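Side-chain contacts in arginase (RocF) (PDB 4G3H), which probably catalyses the hydrolysis of L-arginine to L-ornithine and urea, using two manganese ions bound in each subunit: residues Gln99-Arg102 / Ser103-Asp107; Thr187-Ser190 / Glu191-Val194. All coordinates share one frame; numbering follows the deposited sequence.

Contact 1 of 2, residues Gln99-Arg102 / Ser103-Asp107; sequences QAFR and SVHKD
Ser103 N, Val104 N and His105 N bond back to Gln99 O, Ala100 O and Phe101 O as the closing i to i+4 hydrogen bonds of helix 94-104, before His105 leaves the helical conformation. The last of these bonds, His105 N to Phe101 O at 3.1 Å, ties together the two residues whose rings also meet. They form a T-shaped pair with centroids 4.8 Å apart and planes at 64°: the imidazole presents its edge, and His105 CD2 stands 3.7 Å above the middle of the Phe101 ring. NE2 of His105 lies 3.8 Å from CE1 of Phe101. Phe101 reaches this place because its CG is anti to the backbone N (chi1 -171°), which swings the ring outward and over toward His105, one turn on. On another side of the helix Arg102 folds back at chi3, and its NH1 gives a 2.9 Å bond to Gln99 OE1, received in the amide plane on a lone pair. Both ends are held further, Arg102 NH2 by Leu172 O and Gln99 NE2 by Leu165 O, while Ser103 OG bonds to Lys75 NZ and Gly166 O. Ala100 and Val104 pack on helix 59-78, and the Phe101 ring lies against strands 228-234 and 274-280, with Phe78 edge-to-face and Tyr230 beside it.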
loop_
_atom_site.group_PDB
_atom_site.type_symbol
_atom_site.label_atom_id
_atom_site.label_comp_id
_atom_site.label_asym_id
_atom_site.label_seq_id
_atom_site.Cartn_x
_atom_site.Cartn_y
_atom_site.Cartn_z
ATOM N N GLN A 99 -2.480 -1.815 10.270
ATOM C CA GLN A 99 -2.661 -2.155 11.675
ATOM C C GLN A 99 -4.146 -2.426 11.908
ATOM O O GLN A 99 -4.513 -3.337 12.657
ATOM C CB GLN A 99 -2.192 -1.022 12.592
ATOM C CG GLN A 99 -0.679 -0.814 12.625
ATOM C CD GLN A 99 0.089 -2.085 12.968
ATOM O OE1 GLN A 99 0.428 -2.877 12.093
ATOM N NE2 GLN A 99 0.357 -2.285 14.250
ATOM N N ALA A 100 -5.001 -1.636 11.263
ATOM C CA ALA A 100 -6.442 -1.822 11.399
ATOM C C ALA A 100 -6.810 -3.179 10.797
ATOM O O ALA A 100 -7.637 -3.914 11.340
ATOM C CB ALA A 100 -7.181 -0.714 10.678
ATOM N N PHE A 101 -6.175 -3.500 9.673
ATOM C CA PHE A 101 -6.398 -4.757 8.970
ATOM C C PHE A 101 -6.012 -5.940 9.874
ATOM O O PHE A 101 -6.754 -6.922 9.980
ATOM C CB PHE A 101 -5.547 -4.777 7.701
ATOM C CG PHE A 101 -5.836 -5.925 6.786
ATOM C CD1 PHE A 101 -7.002 -5.944 6.020
ATOM C CD2 PHE A 101 -4.930 -6.973 6.657
ATOM C CE1 PHE A 101 -7.260 -6.987 5.134
ATOM C CE2 PHE A 101 -5.178 -8.024 5.770
ATOM C CZ PHE A 101 -6.347 -8.027 5.006
ATOM N N ARG A 102 -4.843 -5.840 10.504
ATOM C CA ARG A 102 -4.352 -6.875 11.411
ATOM C C ARG A 102 -5.282 -6.978 12.619
ATOM O O ARG A 102 -5.573 -8.070 13.096
ATOM C CB ARG A 102 -2.947 -6.530 11.911
ATOM C CG ARG A 102 -1.899 -6.388 10.828
ATOM C CD ARG A 102 -0.596 -5.841 11.406
ATOM N NE ARG A 102 0.052 -6.793 12.307
ATOM C CZ ARG A 102 1.171 -6.538 12.980
ATOM N NH1 ARG A 102 1.766 -5.356 12.861
ATOM N NH2 ARG A 102 1.703 -7.470 13.763
ATOM N N SER A 103 -5.740 -5.831 13.108
ATOM C CA SER A 103 -6.626 -5.786 14.260
ATOM C C SER A 103 -7.934 -6.525 14.002
ATOM O O SER A 103 -8.402 -7.269 14.859
ATOM C CB SER A 103 -6.915 -4.334 14.649
ATOM O OG SER A 103 -7.617 -4.278 15.877
ATOM N N VAL A 104 -8.525 -6.316 12.830
ATOM C CA VAL A 104 -9.771 -6.994 12.478
ATOM C C VAL A 104 -9.558 -8.500 12.288
ATOM O O VAL A 104 -10.417 -9.304 12.647
ATOM C CB VAL A 104 -10.384 -6.417 11.177
ATOM C CG1 VAL A 104 -11.582 -7.253 10.746
ATOM C CG2 VAL A 104 -10.815 -4.974 11.403
ATOM N N HIS A 105 -8.416 -8.878 11.722
ATOM C CA HIS A 105 -8.095 -10.286 11.484
ATOM C C HIS A 105 -7.019 -10.727 12.472
ATOM O O HIS A 105 -6.007 -11.305 12.077
ATOM C CB HIS A 105 -7.570 -10.467 10.060
ATOM C CG HIS A 105 -8.510 -9.982 9.000
ATOM N ND1 HIS A 105 -9.690 -10.627 8.698
ATOM C CD2 HIS A 105 -8.437 -8.919 8.163
ATOM C CE1 HIS A 105 -10.302 -9.984 7.719
ATOM N NE2 HIS A 105 -9.564 -8.945 7.376
ATOM N N LYS A 106 -7.252 -10.455 13.754
ATOM C CA LYS A 106 -6.298 -10.769 14.815
ATOM C C LYS A 106 -5.800 -12.202 14.943
ATOM O O LYS A 106 -4.671 -12.420 15.379
ATOM C CB LYS A 106 -6.853 -10.299 16.163
ATOM C CG LYS A 106 -8.312 -10.635 16.403
ATOM C CD LYS A 106 -8.812 -9.951 17.666
ATOM C CE LYS A 106 -10.305 -10.156 17.859
ATOM N NZ LYS A 106 -10.659 -11.592 18.013
ATOM N N ASP A 107 -6.617 -13.177 14.565
ATOM C CA ASP A 107 -6.203 -14.574 14.671
ATOM C C ASP A 107 -5.856 -15.200 13.324
ATOM O O ASP A 107 -5.916 -16.418 13.168
ATOM C CB ASP A 107 -7.301 -15.399 15.341
ATOM C CG ASP A 107 -8.613 -15.343 14.585
ATOM O OD1 ASP A 107 -9.565 -16.038 14.998
ATOM O OD2 ASP A 107 -8.692 -14.604 13.580
#

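Contact 2 of 2, residues Thr187-Ser190 / Glu191-Val194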
loop_
_atom_site.group_PDB
_atom_site.type_symbol
_atom_site.label_atom_id
_atom_site.label_comp_id
_atom_site.label_asym_id
_atom_site.label_seq_id
_atom_site.Cartn_x
_atom_site.Cartn_y
_atom_site.Cartn_z
ATOM N N THR A 187 16.979 1.458 -2.232
ATOM C CA THR A 187 16.995 1.248 -0.789
ATOM C C THR A 187 18.261 1.755 -0.093
ATOM O O THR A 187 19.240 2.134 -0.740
ATOM C CB THR A 187 16.889 -0.252 -0.482
ATOM O OG1 THR A 187 18.005 -0.927 -1.076
ATOM C CG2 THR A 187 15.603 -0.830 -1.054
ATOM N N GLU A 188 18.224 1.751 1.237
ATOM C CA GLU A 188 19.368 2.153 2.054
ATOM C C GLU A 188 20.025 0.851 2.510
ATOM O O GLU A 188 19.345 -0.166 2.659
ATOM C CB GLU A 188 18.914 2.934 3.289
ATOM C CG GLU A 188 18.144 4.201 2.990
ATOM C CD GLU A 188 18.941 5.172 2.150
ATOM O OE1 GLU A 188 20.064 5.538 2.562
ATOM O OE2 GLU A 188 18.442 5.569 1.076
ATOM N N GLN A 189 21.337 0.874 2.729
ATOM C CA GLN A 189 22.041 -0.326 3.176
ATOM C C GLN A 189 21.389 -0.879 4.437
ATOM O O GLN A 189 21.321 -2.094 4.632
ATOM C CB GLN A 189 23.516 -0.018 3.461
ATOM C CG GLN A 189 24.317 -1.228 3.941
ATOM C CD GLN A 189 24.241 -2.397 2.974
ATOM O OE1 GLN A 189 24.578 -2.266 1.795
ATOM N NE2 GLN A 189 23.797 -3.550 3.468
ATOM N N SER A 190 20.907 0.016 5.293
ATOM C CA SER A 190 20.261 -0.408 6.529
ATOM C C SER A 190 19.019 -1.233 6.205
ATOM O O SER A 190 18.692 -2.180 6.924
ATOM C CB SER A 190 19.877 0.808 7.381
ATOM O OG SER A 190 18.923 1.624 6.720
ATOM N N GLU A 191 18.325 -0.868 5.126
ATOM C CA GLU A 191 17.133 -1.598 4.714
ATOM C C GLU A 191 17.549 -2.942 4.120
ATOM O O GLU A 191 16.905 -3.970 4.359
ATOM C CB GLU A 191 16.331 -0.798 3.678
ATOM C CG GLU A 191 15.725 0.494 4.207
ATOM C CD GLU A 191 14.848 1.183 3.170
ATOM O OE1 GLU A 191 15.369 1.551 2.096
ATOM O OE2 GLU A 191 13.640 1.350 3.429
ATOM N N ARG A 192 18.625 -2.929 3.339
ATOM C CA ARG A 192 19.119 -4.157 2.737
ATOM C C ARG A 192 19.567 -5.126 3.826
ATOM O O ARG A 192 19.448 -6.340 3.662
ATOM C CB ARG A 192 20.283 -3.867 1.785
ATOM C CG ARG A 192 19.877 -3.157 0.506
ATOM C CD ARG A 192 20.995 -3.202 -0.516
ATOM N NE ARG A 192 22.092 -2.294 -0.191
ATOM C CZ ARG A 192 22.069 -0.980 -0.408
ATOM N NH1 ARG A 192 21.001 -0.403 -0.954
ATOM N NH2 ARG A 192 23.124 -0.238 -0.089
ATOM N N ASP A 193 20.082 -4.589 4.936
ATOM C CA ASP A 193 20.531 -5.433 6.042
ATOM C C ASP A 193 19.355 -6.142 6.701
ATOM O O ASP A 193 19.476 -7.290 7.124
ATOM C CB ASP A 193 21.289 -4.622 7.111
ATOM C CG ASP A 193 22.688 -4.201 6.663
ATOM O OD1 ASP A 193 23.290 -4.878 5.798
ATOM O OD2 ASP A 193 23.199 -3.194 7.194
ATOM N N VAL A 194 18.218 -5.458 6.798
ATOM C CA VAL A 194 17.033 -6.062 7.410
ATOM C C VAL A 194 16.475 -7.155 6.500
ATOM O O VAL A 194 16.085 -8.225 6.964
ATOM C CB VAL A 194 15.917 -5.014 7.662
ATOM C CG1 VAL A 194 14.650 -5.717 8.139
ATOM C CG2 VAL A 194 16.378 -3.995 8.709
#
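Glu191 reaches back to Glu188, and Arg192 to Thr187 and Gln189, at the start of helix 189-198, one on the buried side and one on the solvent side. On the packed side, Glu191 OE1 accepts the backbone N-H of Glu188, the N-cap residue, at 3.0 Å with an angle of 154°, using the lone pair that points away from OE2. Its CG lies anti to the carbonyl carbon (chi1 -66°) and the chain then runs extended, which carries the carboxylate to the start of the helix and sets Glu191 OE1 3.3 Å from Thr187 CA. OE2 is taken by the backbone N atoms of Ile121 and His122, so three backbone N-H groups hold this buried carboxylate. Helix 189-198 is the crossover of the beta-alpha-beta unit between parallel strands 179-182 and 202-203. The OE2 bonds fasten its first turn to the residues just after the manganese ligand Asp120, and the side chains of Glu191 and Asp120 are about 5 Å apart. Ser190 OG also bonds to this loop, at His122 ND1. The outer, more solvent-facing side is a chain of polar groups centred on the exposed Gln189 and Arg192. Arg192 grips Gln189 OE1 side-on, with NE at 3.2 Å and NH2 at 3.1 Å, both from one face of the amide and well above its plane, the two flat groups standing 80° apart. Arg192 NH1 turns instead to Thr187 OG1, 3.0 Å away, and more weakly to Thr187 O. One face of the guanidinium rests on Gln189 CA. The other end of the amide, Gln189 NE2, gives a 2.7 Å bond to Asp193 OD1 from above the carboxylate plane, and that oxygen also forms a salt bridge with Arg196.

How the contacts relate
Contact 1 closes a helix and contact 2 opens one; the two lie in series along the chain, their centres 27 Å apart and their nearest atoms about 14 Å apart. Both helices flank the same parallel sheet. Contact 1 is largely buried, lies away from the metal site and joins an aromatic pair to helix-end backbone bonds, while the polar ends of Gln99, Arg102 and Ser103 find partners in neighbouring elements. Contact 2 is partly buried: an acidic residue faces the manganese-binding loop, while arginine, amide and carboxylate link up on the exposed side. Arginine meets glutamine in each, buried in contact 1 and at the surface in contact 2.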